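Local coordinates for PA14 domain-containing protein (Clostridium clariflavum, PDB 6QDI) that senses extracellular biomass as the tandem PA14 part of a membrane-bound RsgI-type anti-sigma factor, probably binding sugars with the help of calcium, at the calcium ion site. Coordinates in Å, arbitrary orientation; residue numbers count along the deposited sequence, not the author numbering.

Site 1: the calcium ion site. Residues 10-11, 40, 42, 44-45, 183. With CA (calcium ion), chain B.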
ATOM      1  N   ASP A  10       3.012  -1.521  -1.079  1.00  7.29           N
ATOM      2  CA  ASP A  10       3.056  -1.272  -2.510  1.00  7.33           C
ATOM      3  C   ASP A  10       2.136  -0.148  -2.958  1.00  6.75           C
ATOM      4  O   ASP A  10       2.147   0.185  -4.123  1.00  8.38           O
ATOM      5  CB  ASP A  10       2.695  -2.545  -3.309  1.00  9.02           C
ATOM      6  CG  ASP A  10       3.755  -2.991  -4.325  1.00 10.51           C
ATOM      7  OD1 ASP A  10       4.809  -2.440  -4.423  1.00  9.87           O
ATOM      8  OD2 ASP A  10       3.559  -4.101  -4.941  1.00 13.03           O
ATOM      9  N   ASN A  11       1.315   0.397  -2.073  1.00  6.87           N
ATOM     10  CA  ASN A  11       0.364   1.464  -2.398  1.00  6.49           C
ATOM     11  C   ASN A  11       0.669   2.716  -1.583  1.00  6.26           C
ATOM     12  O   ASN A  11       1.484   2.682  -0.649  1.00  7.14           O
ATOM     13  CB  ASN A  11      -1.070   0.975  -2.087  1.00  6.15           C
ATOM     14  CG  ASN A  11      -1.454  -0.178  -2.968  1.00  6.04           C
ATOM     15  OD1 ASN A  11      -1.139  -0.197  -4.154  1.00  6.46           O
ATOM     16  ND2 ASN A  11      -2.230  -1.093  -2.412  1.00  7.31           N
ATOM     17  N   ARG A  40       7.039  -2.470  -6.173  1.00 10.11           N
ATOM     18  CA  ARG A  40       6.944  -2.125  -7.598  1.00 11.68           C
ATOM     19  C   ARG A  40       7.505  -0.711  -7.799  1.00 10.34           C
ATOM     20  O   ARG A  40       7.171   0.234  -7.064  1.00  9.70           O
ATOM     21  CB  ARG A  40       5.467  -2.187  -8.070  1.00 13.54           C
ATOM     22  CG  ARG A  40       5.275  -1.962  -9.581  1.00 18.32           C
ATOM     23  CD  ARG A  40       5.383  -3.286 -10.333  1.00 21.30           C
ATOM     24  NE  ARG A  40       4.290  -4.049  -9.789  1.00 26.50           N
ATOM     25  CZ  ARG A  40       3.081  -4.155 -10.310  1.00 21.98           C
ATOM     26  NH1 ARG A  40       2.818  -3.620 -11.463  1.00 16.96           N
ATOM     27  NH2 ARG A  40       2.123  -4.802  -9.632  1.00 22.78           N
ATOM     28  N   ASP A  42       6.962   2.057  -9.313  1.00  8.46           N
ATOM     29  CA  ASP A  42       5.946   2.855  -9.968  1.00  8.45           C
ATOM     30  C   ASP A  42       5.721   4.219  -9.320  1.00  8.05           C
ATOM     31  O   ASP A  42       4.803   4.935  -9.717  1.00  8.86           O
ATOM     32  CB  ASP A  42       4.615   2.117 -10.058  1.00  8.04           C
ATOM     33  CG  ASP A  42       3.983   1.854  -8.695  1.00  7.34           C
ATOM     34  OD1 ASP A  42       4.581   2.205  -7.680  1.00  7.45           O
ATOM     35  OD2 ASP A  42       2.865   1.300  -8.636  1.00  8.20           O
ATOM     36  N   SER A  44       4.575   4.919  -6.348  1.00  7.42           N
ATOM     37  CA  SER A  44       3.470   4.962  -5.371  1.00  6.64           C
ATOM     38  C   SER A  44       3.707   3.926  -4.286  1.00  7.59           C
ATOM     39  O   SER A  44       3.564   2.725  -4.535  1.00  9.04           O
ATOM     40  CB  SER A  44       2.127   4.769  -6.024  1.00  6.63           C
ATOM     41  OG  SER A  44       2.036   3.587  -6.762  1.00  6.53           O
ATOM     42  N   TYR A  45       4.110   4.340  -3.086  1.00  6.17           N
ATOM     43  CA  TYR A  45       4.440   3.377  -2.037  1.00  6.00           C
ATOM     44  C   TYR A  45       4.351   4.065  -0.701  1.00  5.65           C
ATOM     45  O   TYR A  45       4.194   5.287  -0.617  1.00  6.02           O
ATOM     46  CB  TYR A  45       5.836   2.711  -2.281  1.00  6.37           C
ATOM     47  CG  TYR A  45       6.969   3.694  -2.409  1.00  6.65           C
ATOM     48  CD1 TYR A  45       7.585   4.202  -1.281  1.00  6.72           C
ATOM     49  CD2 TYR A  45       7.423   4.127  -3.654  1.00  7.14           C
ATOM     50  CE1 TYR A  45       8.642   5.134  -1.384  1.00  7.18           C
ATOM     51  CE2 TYR A  45       8.461   5.044  -3.760  1.00  7.06           C
ATOM     52  CZ  TYR A  45       9.046   5.543  -2.623  1.00  7.57           C
ATOM     53  OH  TYR A  45      10.064   6.476  -2.686  1.00  8.57           O
ATOM     54  N   TRP A 183      -2.740   3.798  -6.335  1.00  6.15           N
ATOM     55  CA  TRP A 183      -1.571   4.440  -6.895  1.00  6.86           C
ATOM     56  C   TRP A 183      -1.528   5.942  -6.587  1.00  6.26           C
ATOM     57  O   TRP A 183      -0.595   6.605  -7.037  1.00  6.62           O
ATOM     58  CB  TRP A 183      -1.526   4.281  -8.414  1.00  7.25           C
ATOM     59  CG  TRP A 183      -1.536   2.871  -8.936  1.00  7.04           C
ATOM     60  CD1 TRP A 183      -0.464   2.039  -9.057  1.00  7.14           C
ATOM     61  CD2 TRP A 183      -2.670   2.166  -9.469  1.00  6.67           C
ATOM     62  NE1 TRP A 183      -0.876   0.824  -9.584  1.00  7.30           N
ATOM     63  CE2 TRP A 183      -2.212   0.894  -9.869  1.00  6.73           C
ATOM     64  CE3 TRP A 183      -4.014   2.491  -9.676  1.00  7.24           C
ATOM     65  CZ2 TRP A 183      -3.059  -0.049 -10.502  1.00  7.30           C
ATOM     66  CZ3 TRP A 183      -4.852   1.542 -10.231  1.00  7.97           C
ATOM     67  CH2 TRP A 183      -4.365   0.307 -10.643  1.00  7.70           C
TER
HETATM   68 CA    CA B 406       2.788   1.243  -6.177  1.00  7.31          CA
HETATM   69  O   HOH W   1       2.156  -1.034  -6.937  1.00 11.37           O
HETATM   70  O   HOH W   2       0.334   1.295  -6.011  1.00  8.63           O
HETATM   71  O   HOH W   3       4.801   0.130  -5.575  1.00  8.32           O
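Asp42 turns its CG into the cleft flanked by both its backbone N and its carbonyl carbon (chi1 65°), and Ser44 places OG likewise (chi1 56°), so that both short side chains fold back onto one eight-coordinate calcium ion of the first PA14 domain. This is a loop site at the start of strand 44-53, and its ion probably plays a structural part by tying the loop of Asp10 to that of Asp42. A carboxylate suits Asp42 because it can clasp the metal with both oxygens: OD1 and OD2 each lie 2.5 Å from CA of the ion. Serine is small enough to chelate with side chain and main chain together, its hydroxyl OG at 2.5 Å and its carbonyl O at 2.3 Å from CA of the ion. Asp10 contributes its main-chain O instead, and three waters also bind the ion. The Asp10 carboxylate works in the second shell: OD1 accepts the backbone N-H of Arg40 on its syn lone pair and also holds water 3, which Arg40 O shares. Asn11 OD1 similarly steadies water 2. The metal charge probably keeps Asp42 ionised. The backbone N of Ser44 donates to Asp42 OD1 from above the carboxylate plane, which helps fix that group's rotation. Trp183, from the second PA14 domain, presents its indole edge, with Asp42 OD2 in the ring plane and 3.4 Å from Trp183 CD1.

Site 2: the calcium ion site. Residues 68-69, 87, 112-117. With CA (calcium ion), chain C; EDO (1,2-ethanediol), chain D.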
ATOM      1  N   ASP A  68       8.833  13.949   1.500  1.00  6.36           N
ATOM      2  CA  ASP A  68       8.196  14.004   0.172  1.00  6.05           C
ATOM      3  C   ASP A  68       7.661  12.591   0.013  1.00  6.02           C
ATOM      4  O   ASP A  68       8.466  11.706  -0.245  1.00  6.50           O
ATOM      5  CB  ASP A  68       9.198  14.409  -0.880  1.00  6.76           C
ATOM      6  CG  ASP A  68       8.627  14.400  -2.252  1.00  7.09           C
ATOM      7  OD1 ASP A  68       7.508  13.854  -2.446  1.00  7.57           O
ATOM      8  OD2 ASP A  68       9.312  14.923  -3.194  1.00  8.02           O
ATOM      9  N   ASN A  69       6.371  12.281   0.237  1.00  6.28           N
ATOM     10  CA  ASN A  69       5.280  13.197   0.491  1.00  6.03           C
ATOM     11  C   ASN A  69       4.818  13.190   1.954  1.00  6.40           C
ATOM     12  O   ASN A  69       5.426  13.888   2.770  1.00  8.83           O
ATOM     13  CB  ASN A  69       4.120  12.905  -0.482  1.00  6.49           C
ATOM     14  CG  ASN A  69       4.499  13.258  -1.900  1.00  7.04           C
ATOM     15  OD1 ASN A  69       4.878  12.385  -2.693  1.00  6.86           O
ATOM     16  ND2 ASN A  69       4.521  14.557  -2.184  1.00  8.87           N
ATOM     17  N   LEU A  87       2.109  17.789  -0.240  1.00 13.86           N
ATOM     18  CA  LEU A  87       3.118  18.784  -0.310  1.00 15.36           C
ATOM     19  C   LEU A  87       4.498  18.093  -0.082  1.00 14.08           C
ATOM     20  O   LEU A  87       4.647  16.854   0.251  0.70 13.48           O
ATOM     21  CB  LEU A  87       2.847  19.873   0.724  1.00 16.90           C
ATOM     22  CG  LEU A  87       1.482  20.549   0.651  1.00 20.12           C
ATOM     23  CD1 LEU A  87       1.316  21.525   1.806  1.00 23.46           C
ATOM     24  CD2 LEU A  87       1.348  21.252  -0.700  1.00 23.96           C
ATOM     25  N   ASN A 112       4.904   8.077  -0.547  1.00  5.72           N
ATOM     26  CA  ASN A 112       5.278   8.745  -1.789  1.00  6.06           C
ATOM     27  C   ASN A 112       4.145   8.604  -2.771  1.00  6.32           C
ATOM     28  O   ASN A 112       3.708   7.486  -3.052  1.00  6.92           O
ATOM     29  CB  ASN A 112       6.561   8.214  -2.387  1.00  6.47           C
ATOM     30  CG  ASN A 112       7.057   9.103  -3.508  1.00  6.32           C
ATOM     31  OD1 ASN A 112       6.694  10.269  -3.540  1.00  7.03           O
ATOM     32  ND2 ASN A 112       7.886   8.586  -4.424  1.00  7.36           N
ATOM     33  N   ASN A 113       3.683   9.729  -3.329  1.00  6.23           N
ATOM     34  CA  ASN A 113       2.632   9.755  -4.341  1.00  6.57           C
ATOM     35  C   ASN A 113       3.182  10.462  -5.593  1.00  6.51           C
ATOM     36  O   ASN A 113       2.844  11.619  -5.844  1.00  7.52           O
ATOM     37  CB  ASN A 113       1.410  10.463  -3.803  1.00  6.75           C
ATOM     38  CG  ASN A 113       0.242  10.458  -4.768  1.00  7.81           C
ATOM     39  OD1 ASN A 113       0.219   9.791  -5.771  1.00  7.76           O
ATOM     40  ND2 ASN A 113      -0.752  11.199  -4.421  1.00 12.02           N
ATOM     41  N   THR A 114       4.002   9.718  -6.336  1.00  6.71           N
ATOM     42  CA  THR A 114       4.732  10.120  -7.563  1.00  7.80           C
ATOM     43  C   THR A 114       5.961  10.962  -7.263  1.00  8.08           C
ATOM     44  O   THR A 114       6.087  11.620  -6.215  1.00  8.28           O
ATOM     45  CB  THR A 114       3.880  10.829  -8.632  1.00  8.34           C
ATOM     46  OG1 THR A 114       3.620  12.199  -8.297  1.00  9.12           O
ATOM     47  CG2 THR A 114       2.595  10.076  -8.895  1.00  9.12           C
ATOM     48  N   GLY A 115       6.878  10.948  -8.214  1.00  9.08           N
ATOM     49  CA  GLY A 115       8.071  11.766  -8.142  1.00  8.82           C
ATOM     50  C   GLY A 115       9.039  11.288  -7.090  1.00  8.22           C
ATOM     51  O   GLY A 115       9.057  10.124  -6.686  1.00  8.51           O
ATOM     52  N   ASN A 116       9.881  12.212  -6.668  1.00  8.06           N
ATOM     53  CA  ASN A 116      10.872  11.946  -5.655  1.00  7.61           C
ATOM     54  C   ASN A 116      10.182  11.448  -4.378  1.00  6.99           C
ATOM     55  O   ASN A 116       9.066  11.862  -4.049  1.00  7.34           O
ATOM     56  CB  ASN A 116      11.632  13.241  -5.328  1.00  8.42           C
ATOM     57  CG  ASN A 116      13.027  13.006  -4.727  1.00  9.40           C
ATOM     58  OD1 ASN A 116      13.442  11.879  -4.424  1.00 10.65           O
ATOM     59  ND2 ASN A 116      13.744  14.110  -4.526  1.00 10.40           N
ATOM     60  N   GLY A 117      10.900  10.618  -3.630  1.00  7.29           N
ATOM     61  CA  GLY A 117      10.496  10.169  -2.317  1.00  7.34           C
ATOM     62  C   GLY A 117      11.667  10.299  -1.360  1.00  6.64           C
ATOM     63  O   GLY A 117      12.746   9.834  -1.662  1.00  7.82           O
TER
HETATM   64 CA    CA C 403       6.800  12.518  -4.211  1.00  6.90          CA
HETATM   65  C1  EDO D 402       7.160  15.451  -5.738  1.00 12.60           C
HETATM   66  O1  EDO D 402       7.996  14.317  -5.424  1.00  8.86           O
HETATM   67  C2  EDO D 402       5.755  14.953  -6.129  1.00 14.08           C
HETATM   68  O2  EDO D 402       5.272  14.280  -4.999  1.00 10.62           O
HETATM   69  O   HOH W   4       2.301  14.102  -4.844  1.00 22.15           O
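Asn69, whose backbone follows a cis peptide bond after Asp68, shows how the seven-coordinate calcium pocket at this end of the first PA14 domain is built. The pair matches the Asp-cis-Asp calcium motif of PA14 adhesins, with Asn in the second place. From CB the chain swings CG anti to the carbonyl carbon and beside the backbone N (chi1 -68°), and at CG the amide is turned almost crosswise (chi2 99°), giving its two tips different tasks. OD1 binds CA of the calcium ion at 2.5 Å and also accepts the backbone N-H of Asn113, which comes along a nearly straight line but from above the carbonyl plane; together they fix the amide's rotation. ND2 donates to the hydroxyl O2 of 1,2-ethanediol (EDO) at 2.9 Å, with that oxygen in the amide plane, and makes a weak bond to Leu87 O. An asparagine suits the place because one flat group offers an acceptor to the metal and a donor to the ligand.

The cis linkage brings Asp68 to the same ion. Its CG lies anti to the backbone N, so OD1 reaches CA of the ion at 2.3 Å while OD2 lies 2.7 Å from EDO O1, a pair suited to a hydrogen bond from the hydroxyl. Asn112 binds through OD1, and its ND2 holds Gly115 O, a nearly straight bond that ties down the loop whose carbonyls, Thr114 O and Asn116 O, also meet the metal. Thr114 takes a positive phi of 78°, and its OG1 hydroxyl bonds Asn113 O on an in-plane lone pair.

EDO, a common crystallisation additive, chelates through both hydroxyls and may mimic a sugar's vicinal diol, the group that related PA14 lectins bind through calcium. Water 4 joins it to the end of strand 104-113, lying 3.0 Å from EDO O2 and 2.7 Å from Asn113 O.

Both sites belong to the first PA14 domain, and the centres of their C-alpha atoms are about 11 Å apart. They share no residue, yet their elements are neighbours: strand 44-53 starts at site 1, whereas strands 59-68 and 104-113 end at site 2, and Tyr45 N faces Asn112 O. The roles probably differ. Site 1, with an aromatic residue of the second domain beside it, looks structural and may help set how the tandem domains sit together. Site 2 holds a diol on its metal and is the likely sugar-binding place, so, if these roles hold, ligand recognition and domain arrangement would lie close together.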